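Deoxyribodipyrimidine photo-lyase (Oryza sativa Japonica Group, PDB 3UMV) repairs ultraviolet-damaged DNA, using light and a bound FAD to split cyclobutane pyrimidine dimers back into separate pyrimidines. Local coordinates at residues 258-264 with 279-283; 251-255 with 297-301; 109-113 with 212-217; 121-126 with 150-154; 180-184 with 343-347. All coordinates share one frame; numbering follows the deposited sequence.

Interaction 1: residues 258-264 with 279-283. With FAD (flavin-adenine dinucleotide), chain I.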
# COMPACT_ATOMS: atom_id res chain seq x y z
N ASP A 258 2.59 -22.63 -7.79
CA ASP A 258 2.94 -21.47 -8.59
C ASP A 258 3.36 -20.26 -7.76
O ASP A 258 3.22 -19.13 -8.20
CB ASP A 258 1.77 -21.09 -9.50
CG ASP A 258 2.20 -20.22 -10.68
OD1 ASP A 258 1.54 -19.19 -10.93
OD2 ASP A 258 3.18 -20.59 -11.36
N GLY A 259 3.88 -20.51 -6.55
CA GLY A 259 4.38 -19.43 -5.71
C GLY A 259 5.44 -18.62 -6.44
O GLY A 259 6.13 -19.14 -7.31
N PHE A 260 5.55 -17.33 -6.11
CA PHE A 260 6.55 -16.49 -6.76
C PHE A 260 7.97 -17.00 -6.48
O PHE A 260 8.76 -17.21 -7.41
CB PHE A 260 6.39 -15.03 -6.32
CG PHE A 260 7.45 -14.11 -6.89
CD1 PHE A 260 7.54 -13.89 -8.25
CD2 PHE A 260 8.36 -13.48 -6.05
CE1 PHE A 260 8.50 -13.06 -8.78
CE2 PHE A 260 9.33 -12.64 -6.56
CZ PHE A 260 9.40 -12.42 -7.93
N LEU A 261 8.31 -17.19 -5.21
CA LEU A 261 9.69 -17.52 -4.86
C LEU A 261 10.01 -18.96 -5.18
O LEU A 261 11.17 -19.32 -5.38
CB LEU A 261 9.98 -17.24 -3.39
CG LEU A 261 9.99 -15.76 -3.03
CD1 LEU A 261 10.36 -15.62 -1.57
CD2 LEU A 261 10.94 -14.99 -3.94
N THR A 262 8.97 -19.79 -5.25
CA THR A 262 9.17 -21.20 -5.55
C THR A 262 9.26 -21.50 -7.04
O THR A 262 10.03 -22.37 -7.44
CB THR A 262 8.08 -22.08 -4.89
OG1 THR A 262 6.79 -21.49 -5.10
CG2 THR A 262 8.32 -22.18 -3.39
N LYS A 263 8.50 -20.77 -7.86
CA LYS A 263 8.33 -21.15 -9.26
C LYS A 263 8.58 -20.06 -10.30
O LYS A 263 8.62 -20.35 -11.50
CB LYS A 263 6.93 -21.75 -9.47
CG LYS A 263 6.77 -23.17 -8.93
CD LYS A 263 7.45 -24.18 -9.85
CE LYS A 263 7.07 -25.61 -9.50
NZ LYS A 263 7.69 -26.06 -8.23
N ARG A 264 8.75 -18.80 -9.88
CA ARG A 264 8.84 -17.71 -10.85
C ARG A 264 9.96 -16.70 -10.61
O ARG A 264 10.23 -15.85 -11.45
CB ARG A 264 7.47 -17.00 -10.97
CG ARG A 264 6.37 -17.93 -11.49
CD ARG A 264 5.00 -17.27 -11.58
NE ARG A 264 4.43 -16.98 -10.26
CZ ARG A 264 4.28 -15.76 -9.77
NH1 ARG A 264 3.75 -15.57 -8.57
NH2 ARG A 264 4.67 -14.72 -10.49
N ARG A 279 3.04 -12.97 -15.84
CA ARG A 279 3.28 -13.88 -14.72
C ARG A 279 4.66 -13.74 -14.09
O ARG A 279 4.95 -14.38 -13.09
CB ARG A 279 3.07 -15.33 -15.17
CG ARG A 279 1.63 -15.68 -15.50
CD ARG A 279 1.51 -17.13 -15.96
NE ARG A 279 2.04 -18.08 -14.97
CZ ARG A 279 3.24 -18.64 -15.04
NH1 ARG A 279 3.63 -19.49 -14.10
NH2 ARG A 279 4.05 -18.37 -16.06
N ALA A 280 5.52 -12.91 -14.68
CA ALA A 280 6.87 -12.73 -14.15
C ALA A 280 6.89 -11.85 -12.90
O ALA A 280 7.78 -11.99 -12.07
CB ALA A 280 7.79 -12.16 -15.22
N LEU A 281 5.93 -10.94 -12.79
CA LEU A 281 5.81 -10.10 -11.61
C LEU A 281 5.33 -10.94 -10.43
O LEU A 281 4.66 -11.94 -10.61
CB LEU A 281 4.84 -8.95 -11.87
CG LEU A 281 5.21 -8.10 -13.08
CD1 LEU A 281 4.27 -6.91 -13.21
CD2 LEU A 281 6.65 -7.62 -12.94
N SER A 282 5.67 -10.52 -9.21
CA SER A 282 5.31 -11.30 -8.03
C SER A 282 3.79 -11.39 -7.80
O SER A 282 3.30 -12.38 -7.27
CB SER A 282 5.99 -10.77 -6.76
OG SER A 282 5.37 -9.57 -6.30
N GLY A 283 3.05 -10.35 -8.20
CA GLY A 283 1.63 -10.28 -7.91
C GLY A 283 1.36 -10.03 -6.43
O GLY A 283 0.28 -10.34 -5.92
PA FAD I . 6.90 -6.63 -8.45
O1A FAD I . 7.77 -6.24 -9.61
O2A FAD I . 6.81 -8.12 -8.22
O5B FAD I . 7.42 -5.88 -7.15
C5B FAD I . 7.33 -6.45 -5.86
C4B FAD I . 7.01 -5.37 -4.83
O4B FAD I . 7.99 -4.34 -4.82
C3B FAD I . 5.71 -4.65 -5.14
O3B FAD I . 4.60 -5.37 -4.66
C2B FAD I . 5.90 -3.36 -4.40
O2B FAD I . 5.71 -3.59 -3.01
C1B FAD I . 7.36 -3.09 -4.61
N9A FAD I . 7.58 -2.21 -5.77
C8A FAD I . 7.83 -2.57 -7.06
N7A FAD I . 7.97 -1.43 -7.79
C5A FAD I . 7.78 -0.36 -6.97
C6A FAD I . 7.81 1.03 -7.15
N6A FAD I . 8.14 1.58 -8.32
N1A FAD I . 7.58 1.87 -6.08
C2A FAD I . 7.34 1.34 -4.84
N3A FAD I . 7.32 -0.02 -4.66
C4A FAD I . 7.55 -0.85 -5.70
N1 FAD I . 2.52 0.51 -6.46
C2 FAD I . 1.55 0.21 -5.54
O2 FAD I . 1.82 -0.62 -4.68
N3 FAD I . 0.33 0.86 -5.58
C4 FAD I . 0.06 1.80 -6.56
O4 FAD I . -1.04 2.37 -6.59
C4X FAD I . 1.05 2.10 -7.48
N5 FAD I . 0.85 3.02 -8.49
C5X FAD I . 1.85 3.31 -9.38
C6 FAD I . 1.64 4.27 -10.38
C7 FAD I . 2.66 4.57 -11.29
C7M FAD I . 2.41 5.62 -12.35
C8 FAD I . 3.88 3.90 -11.20
C8M FAD I . 5.01 4.18 -12.15
C9 FAD I . 4.08 2.95 -10.21
C9A FAD I . 3.07 2.66 -9.31
N10 FAD I . 3.27 1.70 -8.33
C10 FAD I . 2.27 1.45 -7.43
C1' FAD I . 4.59 0.95 -8.20
C2' FAD I . 4.63 -0.39 -9.01
O2' FAD I . 4.20 -0.27 -10.37
C3' FAD I . 3.84 -1.54 -8.37
O3' FAD I . 4.21 -1.65 -7.02
C4' FAD I . 4.08 -2.89 -9.05
O4' FAD I . 3.71 -2.81 -10.41
C5' FAD I . 3.26 -3.95 -8.31
O5' FAD I . 3.16 -5.19 -8.96
P FAD I . 3.93 -6.46 -8.35
O1P FAD I . 3.61 -6.62 -6.88
O2P FAD I . 3.59 -7.68 -9.16
O3P FAD I . 5.43 -5.96 -8.66
O HOH W 1 9.70 -13.63 -13.00
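R264 reaches from the end of helix 260-263 into the backbone of 279-283. From CB the chain runs straight through CG to CD, which lies over one face of the R279 guanidinium, 3.6 Å from R279 NH1. There it bends (chi3 -70°), turning NE back to the carbonyl O of D258 within its own segment. NH2 is shared between two carbonyls, donating to R279 O at 2.6 Å and to L281 O at 2.8 Å, while NH1 makes a weak, long bond to S282 O. D258 joins the network through a salt bridge from OD2 to R279 NH1 (3.0 Å), received on the syn lone pair of OD2 with the two planar groups nearly coplanar. Beside this polar cluster S282 CB sits over the centre of the F260 ring, a CH-pi contact of 3.5 Å to the centroid. The same loop gives hydrogen bonds from S282 N and OG to FAD O2A and from G283 N to O2P, forming part of the pyrophosphate-binding site of the photolyase FAD pocket.

Interaction 2: residues 251-255 with 297-301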
# COMPACT_ATOMS: atom_id res chain seq x y z
N GLU A 251 0.38 -18.16 -0.08
CA GLU A 251 0.35 -19.04 -1.24
C GLU A 251 0.93 -18.35 -2.48
O GLU A 251 1.64 -18.98 -3.27
CB GLU A 251 -1.07 -19.56 -1.50
CG GLU A 251 -1.20 -20.49 -2.70
CD GLU A 251 -0.66 -21.89 -2.45
OE1 GLU A 251 -0.43 -22.63 -3.43
OE2 GLU A 251 -0.46 -22.26 -1.26
N ALA A 252 0.64 -17.05 -2.65
CA ALA A 252 1.18 -16.28 -3.78
C ALA A 252 2.69 -16.14 -3.68
O ALA A 252 3.40 -16.14 -4.69
CB ALA A 252 0.53 -14.90 -3.85
N LEU A 253 3.19 -15.99 -2.46
CA LEU A 253 4.62 -15.90 -2.23
C LEU A 253 5.31 -17.26 -2.32
O LEU A 253 6.32 -17.38 -3.01
CB LEU A 253 4.90 -15.28 -0.86
CG LEU A 253 6.38 -15.08 -0.51
CD1 LEU A 253 6.97 -13.94 -1.32
CD2 LEU A 253 6.58 -14.84 0.98
N LEU A 254 4.77 -18.26 -1.63
CA LEU A 254 5.51 -19.51 -1.34
C LEU A 254 4.84 -20.80 -1.80
O LEU A 254 5.38 -21.89 -1.58
CB LEU A 254 5.77 -19.64 0.16
CG LEU A 254 6.66 -18.65 0.91
CD1 LEU A 254 6.63 -18.95 2.39
CD2 LEU A 254 8.08 -18.69 0.37
N GLY A 255 3.67 -20.71 -2.42
CA GLY A 255 2.93 -21.89 -2.81
C GLY A 255 3.74 -22.85 -3.67
O GLY A 255 4.47 -22.43 -4.55
N ARG A 297 8.29 -10.34 5.95
CA ARG A 297 8.13 -11.76 5.61
C ARG A 297 8.60 -12.07 4.18
O ARG A 297 9.29 -13.06 3.95
CB ARG A 297 6.67 -12.20 5.78
CG ARG A 297 6.39 -13.59 5.19
CD ARG A 297 7.33 -14.62 5.80
NE ARG A 297 7.26 -14.63 7.25
CZ ARG A 297 8.17 -15.16 8.05
NH1 ARG A 297 8.01 -15.10 9.37
NH2 ARG A 297 9.25 -15.75 7.55
N CYS A 298 8.19 -11.24 3.22
CA CYS A 298 8.56 -11.47 1.82
C CYS A 298 10.08 -11.36 1.65
O CYS A 298 10.69 -12.16 0.92
CB CYS A 298 7.85 -10.47 0.91
SG CYS A 298 6.06 -10.68 0.83
N ALA A 299 10.67 -10.37 2.30
CA ALA A 299 12.12 -10.17 2.27
C ALA A 299 12.88 -11.35 2.90
O ALA A 299 13.88 -11.80 2.35
CB ALA A 299 12.49 -8.87 2.97
N LEU A 300 12.42 -11.82 4.05
CA LEU A 300 13.05 -12.96 4.73
C LEU A 300 13.06 -14.20 3.85
O LEU A 300 14.04 -14.94 3.79
CB LEU A 300 12.33 -13.28 6.03
CG LEU A 300 12.50 -12.28 7.16
CD1 LEU A 300 11.42 -12.48 8.21
CD2 LEU A 300 13.90 -12.36 7.76
N GLU A 301 11.93 -14.46 3.20
CA GLU A 301 11.81 -15.64 2.36
C GLU A 301 12.67 -15.49 1.12
O GLU A 301 13.21 -16.48 0.61
CB GLU A 301 10.35 -15.90 2.00
CG GLU A 301 9.48 -16.18 3.21
CD GLU A 301 9.92 -17.44 3.94
OE1 GLU A 301 10.54 -18.30 3.29
OE2 GLU A 301 9.66 -17.56 5.16
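Apolar packing of L253 on C298 and E301 carries most of the contact between helix 246-254 and helix 295-305. With CG of L253 anti to the backbone N (chi1 -178°), its two methyls are divided between partners: CD1 lies 4.0 Å from C298 SG, whereas CD2 rests against the helix backbone at C298 CA, also 4.0 Å away, and against E301 CG at 3.9 Å. C298 also touches L320 of helix 310-333, and L284 of the FAD-binding loop touches L253.

A second kind of contact sets hydrocarbon against the stem of a charged side chain. L254 crosses E301 at about a right angle, its CD2 lying 3.9 Å from E301 CB and 3.8 Å from OE1, and its CD1 meeting the carboxylate carbon CD. No hydrogen bond joins the two segments.

The charged ends find their partners outside this interface. Within the helix E301 OE2 forms a salt bridge with R297 NH2 at 3.0 Å, one turn earlier, and another with K304; R297 also bridges D52 and E202. The contact joins helix 246-254 to helix 295-305 within the helical FAD-binding domain of the photolyase fold, next to the loop that holds the cofactor.

Interaction 3: residues 109-113 with 212-217. With URE (urea), chain N.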
# COMPACT_ATOMS: atom_id res chain seq x y z
N LEU A 109 -8.78 -14.65 20.09
CA LEU A 109 -8.41 -13.25 20.07
C LEU A 109 -9.62 -12.45 19.59
O LEU A 109 -10.07 -12.61 18.45
CB LEU A 109 -7.22 -13.03 19.13
CG LEU A 109 -6.70 -11.61 18.87
CD1 LEU A 109 -6.18 -10.94 20.14
CD2 LEU A 109 -5.61 -11.66 17.81
N PRO A 110 -10.17 -11.61 20.47
CA PRO A 110 -11.36 -10.79 20.20
C PRO A 110 -11.10 -9.80 19.07
O PRO A 110 -10.08 -9.11 19.11
CB PRO A 110 -11.56 -10.03 21.52
CG PRO A 110 -10.81 -10.81 22.53
CD PRO A 110 -9.64 -11.39 21.82
N PHE A 111 -11.99 -9.74 18.10
CA PHE A 111 -11.84 -8.80 16.98
C PHE A 111 -13.06 -7.89 16.94
O PHE A 111 -14.16 -8.34 16.63
CB PHE A 111 -11.69 -9.57 15.66
CG PHE A 111 -11.54 -8.69 14.44
CD1 PHE A 111 -10.33 -8.06 14.15
CD2 PHE A 111 -12.60 -8.52 13.56
CE1 PHE A 111 -10.20 -7.26 13.00
CE2 PHE A 111 -12.47 -7.72 12.43
CZ PHE A 111 -11.26 -7.09 12.15
N PHE A 112 -12.86 -6.61 17.24
CA PHE A 112 -13.93 -5.62 17.17
C PHE A 112 -13.96 -4.95 15.80
O PHE A 112 -12.98 -4.34 15.38
CB PHE A 112 -13.74 -4.54 18.24
CG PHE A 112 -13.92 -5.04 19.65
CD1 PHE A 112 -15.14 -4.92 20.28
CD2 PHE A 112 -12.87 -5.62 20.33
CE1 PHE A 112 -15.32 -5.37 21.59
CE2 PHE A 112 -13.03 -6.08 21.64
CZ PHE A 112 -14.26 -5.95 22.27
N LEU A 113 -15.09 -5.06 15.11
CA LEU A 113 -15.28 -4.39 13.83
C LEU A 113 -16.21 -3.19 13.97
O LEU A 113 -17.35 -3.33 14.40
CB LEU A 113 -15.85 -5.35 12.79
CG LEU A 113 -16.01 -4.69 11.42
CD1 LEU A 113 -14.67 -4.23 10.90
CD2 LEU A 113 -16.67 -5.65 10.43
N TRP A 212 -9.76 -13.36 27.42
CA TRP A 212 -10.57 -12.16 27.38
C TRP A 212 -11.85 -12.33 28.17
O TRP A 212 -12.64 -13.25 27.92
CB TRP A 212 -10.90 -11.80 25.94
CG TRP A 212 -11.67 -10.53 25.81
CD1 TRP A 212 -13.02 -10.39 25.76
CD2 TRP A 212 -11.13 -9.20 25.72
NE1 TRP A 212 -13.37 -9.06 25.64
CE2 TRP A 212 -12.22 -8.31 25.60
CE3 TRP A 212 -9.83 -8.68 25.72
CZ2 TRP A 212 -12.05 -6.93 25.50
CZ3 TRP A 212 -9.67 -7.31 25.60
CH2 TRP A 212 -10.77 -6.46 25.49
N ASP A 213 -12.06 -11.44 29.13
CA ASP A 213 -13.21 -11.52 30.01
C ASP A 213 -13.97 -10.20 30.08
O ASP A 213 -14.70 -9.94 31.04
CB ASP A 213 -12.76 -11.94 31.41
CG ASP A 213 -11.97 -10.85 32.12
OD1 ASP A 213 -12.09 -10.75 33.36
OD2 ASP A 213 -11.24 -10.09 31.45
N ARG A 214 -13.78 -9.35 29.08
CA ARG A 214 -14.44 -8.05 29.08
C ARG A 214 -15.59 -8.03 28.07
O ARG A 214 -16.13 -9.07 27.71
CB ARG A 214 -13.44 -6.93 28.76
CG ARG A 214 -12.21 -6.91 29.64
CD ARG A 214 -12.55 -6.77 31.12
NE ARG A 214 -11.35 -6.86 31.95
CZ ARG A 214 -10.58 -5.83 32.26
NH1 ARG A 214 -10.88 -4.61 31.82
NH2 ARG A 214 -9.50 -6.01 33.02
N GLU A 215 -15.96 -6.83 27.63
CA GLU A 215 -17.00 -6.66 26.63
C GLU A 215 -16.69 -7.51 25.40
O GLU A 215 -15.57 -7.48 24.88
CB GLU A 215 -17.14 -5.19 26.23
CG GLU A 215 -17.91 -4.96 24.93
CD GLU A 215 -18.11 -3.49 24.60
OE1 GLU A 215 -18.03 -3.13 23.41
OE2 GLU A 215 -18.34 -2.69 25.53
N GLN A 216 -17.69 -8.26 24.95
CA GLN A 216 -17.55 -9.14 23.79
C GLN A 216 -17.86 -8.37 22.51
O GLN A 216 -18.79 -7.56 22.47
CB GLN A 216 -18.51 -10.31 23.94
CG GLN A 216 -18.11 -11.55 23.17
CD GLN A 216 -16.84 -12.19 23.71
OE1 GLN A 216 -16.68 -12.36 24.92
NE2 GLN A 216 -15.93 -12.55 22.82
N PRO A 217 -17.08 -8.62 21.44
CA PRO A 217 -17.37 -7.90 20.19
C PRO A 217 -18.74 -8.30 19.67
O PRO A 217 -19.16 -9.45 19.86
CB PRO A 217 -16.26 -8.38 19.24
CG PRO A 217 -15.18 -8.95 20.14
CD PRO A 217 -15.96 -9.55 21.29
C URE N . -18.53 -3.84 18.34
O URE N . -18.07 -4.96 18.21
N1 URE N . -18.71 -3.09 17.28
N2 URE N . -18.85 -3.38 19.53
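P217 sets CG over one face of the F112 ring where the loop 212-217 covers strand 111-114, an edge strand of the Rossmann-like alpha/beta domain of the photolyase. The proline crosses the aromatic side chain at about a right angle and places CG over the middle of the ring, 3.7 Å from the centroid and 8° off the normal, a CH-pi contact. The rim of the same ring meets other groups near its plane: CZ approaches the carbonyl O of E215 at 3.3 Å and W212 CZ2 at 4.0 Å.

W212 is turned to receive a second proline. P110 CG presses on one face of the indole, 3.4 Å from W212 CG and displaced toward the rim, while R214 CB of its own segment lies against the opposite face. P110 CB also touches P217 CG, which joins the two proline-aromatic pairs. With F112 cut back to an alanine, P217 CG is likely to lose the ring it rests on, and W212 CZ2 its neighbour at the ring edge. At the far end of the strand segment, a bound urea donates from N1 to L113 O, and E215 points its carboxylate to R127. The indole is fixed within its own loop by NE1, which donates to E215 O at 2.8 Å from well above the carbonyl plane.

Interaction 4: residues 121-126 with 150-154. Unlike the reference sequence in segment 121-126: Q126 (reference Arg).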
# COMPACT_ATOMS: atom_id res chain seq x y z
N ILE A 121 -13.11 3.98 18.06
CA ILE A 121 -11.90 3.43 18.67
C ILE A 121 -11.70 3.99 20.08
O ILE A 121 -11.59 3.23 21.05
CB ILE A 121 -10.66 3.69 17.78
CG1 ILE A 121 -10.80 2.94 16.45
CG2 ILE A 121 -9.36 3.31 18.50
CD1 ILE A 121 -10.79 1.42 16.59
N PRO A 122 -11.67 5.32 20.22
CA PRO A 122 -11.54 5.84 21.58
C PRO A 122 -12.74 5.48 22.46
O PRO A 122 -12.59 5.27 23.67
CB PRO A 122 -11.46 7.36 21.37
CG PRO A 122 -11.92 7.61 19.99
CD PRO A 122 -11.55 6.38 19.21
N ALA A 123 -13.93 5.41 21.85
CA ALA A 123 -15.11 5.01 22.59
C ALA A 123 -14.89 3.63 23.22
O ALA A 123 -15.19 3.42 24.39
CB ALA A 123 -16.33 5.01 21.69
N LEU A 124 -14.39 2.69 22.42
CA LEU A 124 -14.14 1.33 22.91
C LEU A 124 -13.08 1.33 24.01
O LEU A 124 -13.26 0.71 25.06
CB LEU A 124 -13.72 0.40 21.78
CG LEU A 124 -13.28 -0.99 22.26
CD1 LEU A 124 -14.49 -1.81 22.65
CD2 LEU A 124 -12.49 -1.71 21.18
N VAL A 125 -11.98 2.04 23.77
CA VAL A 125 -10.89 2.10 24.72
C VAL A 125 -11.39 2.53 26.10
O VAL A 125 -10.95 2.01 27.13
CB VAL A 125 -9.76 3.04 24.22
CG1 VAL A 125 -8.83 3.43 25.36
CG2 VAL A 125 -8.98 2.38 23.08
N GLN A 126 -12.34 3.47 26.12
CA GLN A 126 -12.89 3.96 27.39
C GLN A 126 -13.87 3.00 28.06
O GLN A 126 -13.85 2.86 29.28
CB GLN A 126 -13.51 5.35 27.21
CG GLN A 126 -12.47 6.43 26.98
CD GLN A 126 -13.07 7.78 26.67
OE1 GLN A 126 -13.10 8.20 25.51
NE2 GLN A 126 -13.53 8.48 27.70
N VAL A 150 -7.91 10.76 17.28
CA VAL A 150 -8.11 9.78 18.33
C VAL A 150 -7.21 10.04 19.53
O VAL A 150 -7.63 9.89 20.68
CB VAL A 150 -7.85 8.35 17.81
CG1 VAL A 150 -7.73 7.37 18.97
CG2 VAL A 150 -8.96 7.94 16.83
N VAL A 151 -5.97 10.44 19.26
CA VAL A 151 -5.02 10.77 20.32
C VAL A 151 -5.53 11.96 21.12
O VAL A 151 -5.50 11.95 22.35
CB VAL A 151 -3.61 11.06 19.74
CG1 VAL A 151 -2.71 11.65 20.79
CG2 VAL A 151 -3.00 9.78 19.19
N GLY A 152 -6.04 12.96 20.41
CA GLY A 152 -6.62 14.13 21.06
C GLY A 152 -7.87 13.81 21.87
O GLY A 152 -8.05 14.35 22.95
N ASP A 153 -8.73 12.94 21.34
CA ASP A 153 -9.91 12.51 22.07
C ASP A 153 -9.50 11.84 23.38
O ASP A 153 -10.02 12.15 24.45
CB ASP A 153 -10.76 11.55 21.24
CG ASP A 153 -11.37 12.21 20.01
OD1 ASP A 153 -11.40 13.46 19.94
OD2 ASP A 153 -11.81 11.47 19.10
N LEU A 154 -8.55 10.91 23.29
CA LEU A 154 -8.06 10.23 24.49
C LEU A 154 -7.32 11.17 25.43
O LEU A 154 -7.43 11.03 26.65
CB LEU A 154 -7.15 9.06 24.11
CG LEU A 154 -7.90 7.90 23.47
CD1 LEU A 154 -6.93 6.77 23.14
CD2 LEU A 154 -9.02 7.42 24.39
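P122 fills the tight part of this contact, its ring wedged between V150 and L154, residues one turn apart on helix 141-157. P122 CD meets V150 CG2 at 3.8 Å, and the ring crosses that valine at about a right angle; P122 CB meets L154 CD2 at 3.9 Å. The leucine is placed by its first torsion, CG anti to the carbonyl carbon (chi1 -70°), which brings CD2 toward the first helix although its CB starts out alongside it. Deeper in, V125 CG1 approaches the same L154 methyl at 4.1 Å, and L133 of the central sheet lies under I121, V125, V150 and L154 alike.

The outer side is looser and more polar. D153 lays OD2 against P122 CG at 4.0 Å, a van der Waals contact, while its OD1 pairs with R156. Q126, where the reference sequence has arginine, is exposed and brings OE1 no closer than 4.3 Å to L154 CD2. No hydrogen bond links the helices.

Their axes approach to 9.8 Å and run in broadly the same sense, inclined by 36°. Two such helices packed side by side on one face of a largely parallel sheet belong to the Rossmann-like alpha/beta domain of photolyases and cryptochromes.

Interaction 5: residues 180-184 with 343-347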
# COMPACT_ATOMS: atom_id res chain seq x y z
N LYS A 180 15.11 12.40 7.05
CA LYS A 180 14.59 13.36 6.07
C LYS A 180 14.10 12.68 4.80
O LYS A 180 14.36 11.50 4.59
CB LYS A 180 15.65 14.42 5.74
CG LYS A 180 16.88 13.89 5.04
CD LYS A 180 17.76 15.04 4.58
CE LYS A 180 18.63 14.63 3.40
NZ LYS A 180 19.34 13.35 3.65
N MET A 181 13.37 13.42 3.97
CA MET A 181 12.97 12.89 2.67
C MET A 181 14.22 12.73 1.82
O MET A 181 15.03 13.65 1.70
CB MET A 181 11.93 13.79 1.99
CG MET A 181 12.44 15.11 1.48
SD MET A 181 11.18 16.05 0.56
CE MET A 181 10.54 17.06 1.88
N GLU A 182 14.41 11.55 1.24
CA GLU A 182 15.60 11.28 0.45
C GLU A 182 15.42 11.61 -1.02
O GLU A 182 14.32 11.51 -1.56
CB GLU A 182 15.99 9.81 0.60
CG GLU A 182 16.51 9.45 1.99
CD GLU A 182 17.80 10.13 2.31
OE1 GLU A 182 18.01 10.50 3.48
OE2 GLU A 182 18.62 10.29 1.37
N TYR A 183 16.50 12.01 -1.68
CA TYR A 183 16.42 12.37 -3.10
C TYR A 183 16.03 11.18 -4.01
O TYR A 183 15.22 11.33 -4.93
CB TYR A 183 17.74 12.99 -3.60
CG TYR A 183 17.63 13.38 -5.04
CD1 TYR A 183 18.05 12.52 -6.05
CD2 TYR A 183 17.04 14.58 -5.41
CE1 TYR A 183 17.92 12.87 -7.38
CE2 TYR A 183 16.90 14.94 -6.73
CZ TYR A 183 17.33 14.08 -7.72
OH TYR A 183 17.19 14.44 -9.04
N SER A 184 16.58 10.01 -3.74
CA SER A 184 16.40 8.86 -4.61
C SER A 184 16.63 7.52 -3.93
O SER A 184 17.01 7.44 -2.75
CB SER A 184 17.36 8.96 -5.79
OG SER A 184 18.70 8.81 -5.33
N ALA A 343 7.17 18.02 -5.52
CA ALA A 343 8.34 17.65 -6.34
C ALA A 343 9.59 18.49 -5.99
O ALA A 343 9.50 19.53 -5.35
CB ALA A 343 8.03 17.74 -7.84
N TRP A 344 10.75 18.01 -6.42
CA TRP A 344 12.00 18.72 -6.19
C TRP A 344 12.07 20.00 -7.03
O TRP A 344 11.44 20.08 -8.09
CB TRP A 344 13.20 17.80 -6.47
CG TRP A 344 13.94 17.34 -5.23
CD1 TRP A 344 15.17 17.75 -4.82
CD2 TRP A 344 13.49 16.37 -4.27
NE1 TRP A 344 15.52 17.10 -3.66
CE2 TRP A 344 14.51 16.25 -3.30
CE3 TRP A 344 12.35 15.59 -4.14
CZ2 TRP A 344 14.41 15.38 -2.21
CZ3 TRP A 344 12.24 14.74 -3.05
CH2 TRP A 344 13.26 14.64 -2.10
N GLU A 345 12.83 21.00 -6.58
CA GLU A 345 12.87 22.30 -7.28
C GLU A 345 13.28 22.21 -8.75
O GLU A 345 12.72 22.90 -9.60
CB GLU A 345 13.76 23.30 -6.53
CG GLU A 345 13.60 24.71 -7.01
CD GLU A 345 14.53 25.68 -6.31
OE1 GLU A 345 14.34 26.91 -6.47
OE2 GLU A 345 15.46 25.23 -5.61
N TRP A 346 14.23 21.33 -9.08
CA TRP A 346 14.69 21.24 -10.46
C TRP A 346 13.53 20.83 -11.36
O TRP A 346 13.40 21.31 -12.48
CB TRP A 346 15.84 20.24 -10.60
CG TRP A 346 15.42 18.79 -10.53
CD1 TRP A 346 15.40 18.01 -9.41
CD2 TRP A 346 14.98 17.96 -11.61
NE1 TRP A 346 14.97 16.74 -9.73
CE2 TRP A 346 14.70 16.68 -11.07
CE3 TRP A 346 14.79 18.16 -12.98
CZ2 TRP A 346 14.25 15.62 -11.85
CZ3 TRP A 346 14.34 17.11 -13.76
CH2 TRP A 346 14.07 15.85 -13.18
N ALA A 347 12.69 19.93 -10.85
CA ALA A 347 11.59 19.36 -11.62
C ALA A 347 10.46 20.37 -11.74
O ALA A 347 9.85 20.54 -12.81
CB ALA A 347 11.10 18.09 -10.99
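W344 takes the edge of Y183 on one face of its indole: Y183 CD2 stands 3.4 Å from W344 NE1, and the ring planes, at 87°, make a T-shaped (edge-to-face) pair. Y183 gets there with CG anti to the backbone N (chi1 -178°), and its far end continues to W346, where Y183 OH lies 3.3 Å from W346 NE1. At the outer end of the indole, M181 slides past in the opposite direction. Its SD is 3.7 Å from W344 CH2 and meets the six-membered ring obliquely, a Met-aromatic contact; the carbonyl O of E182 approaches the same CH2 at 3.3 Å. The cluster ties the loop before helix 185-193 to the start of helix 345-353, with W344 at the N-cap position. Replacing W344 by a leucine is likely to leave the edge of Y183 without a face to meet and M181 SD without its aromatic partner. F330 of helix 310-333 and L444 also touch W344, and Y183 OH has a weak hydrogen bond to D446 O.

How the interactions relate
Interactions 1 and 2 form one continuous region beside the FAD, their centres about 10 Å apart. Helix 246-254 is followed in the chain by helix 260-263, and probable hydrogen bonds from F260 N to A252 O (2.8 Å) and between T262 OG1 and G255 O (2.6 Å) join the two contacts, while L261 packs on E301. Interaction 1 touches the cofactor; interaction 2 stands behind it, C298 side chain about 8 Å from FAD. Interactions 3 and 4, with centres about 16 Å apart, make a second group in the alpha/beta domain, where L124 CD1 meets F112 CE1 at 3.8 Å. Interaction 5 is separate, its centre about 33 Å from that of interaction 1, and its chain closure spans interactions 1 and 2.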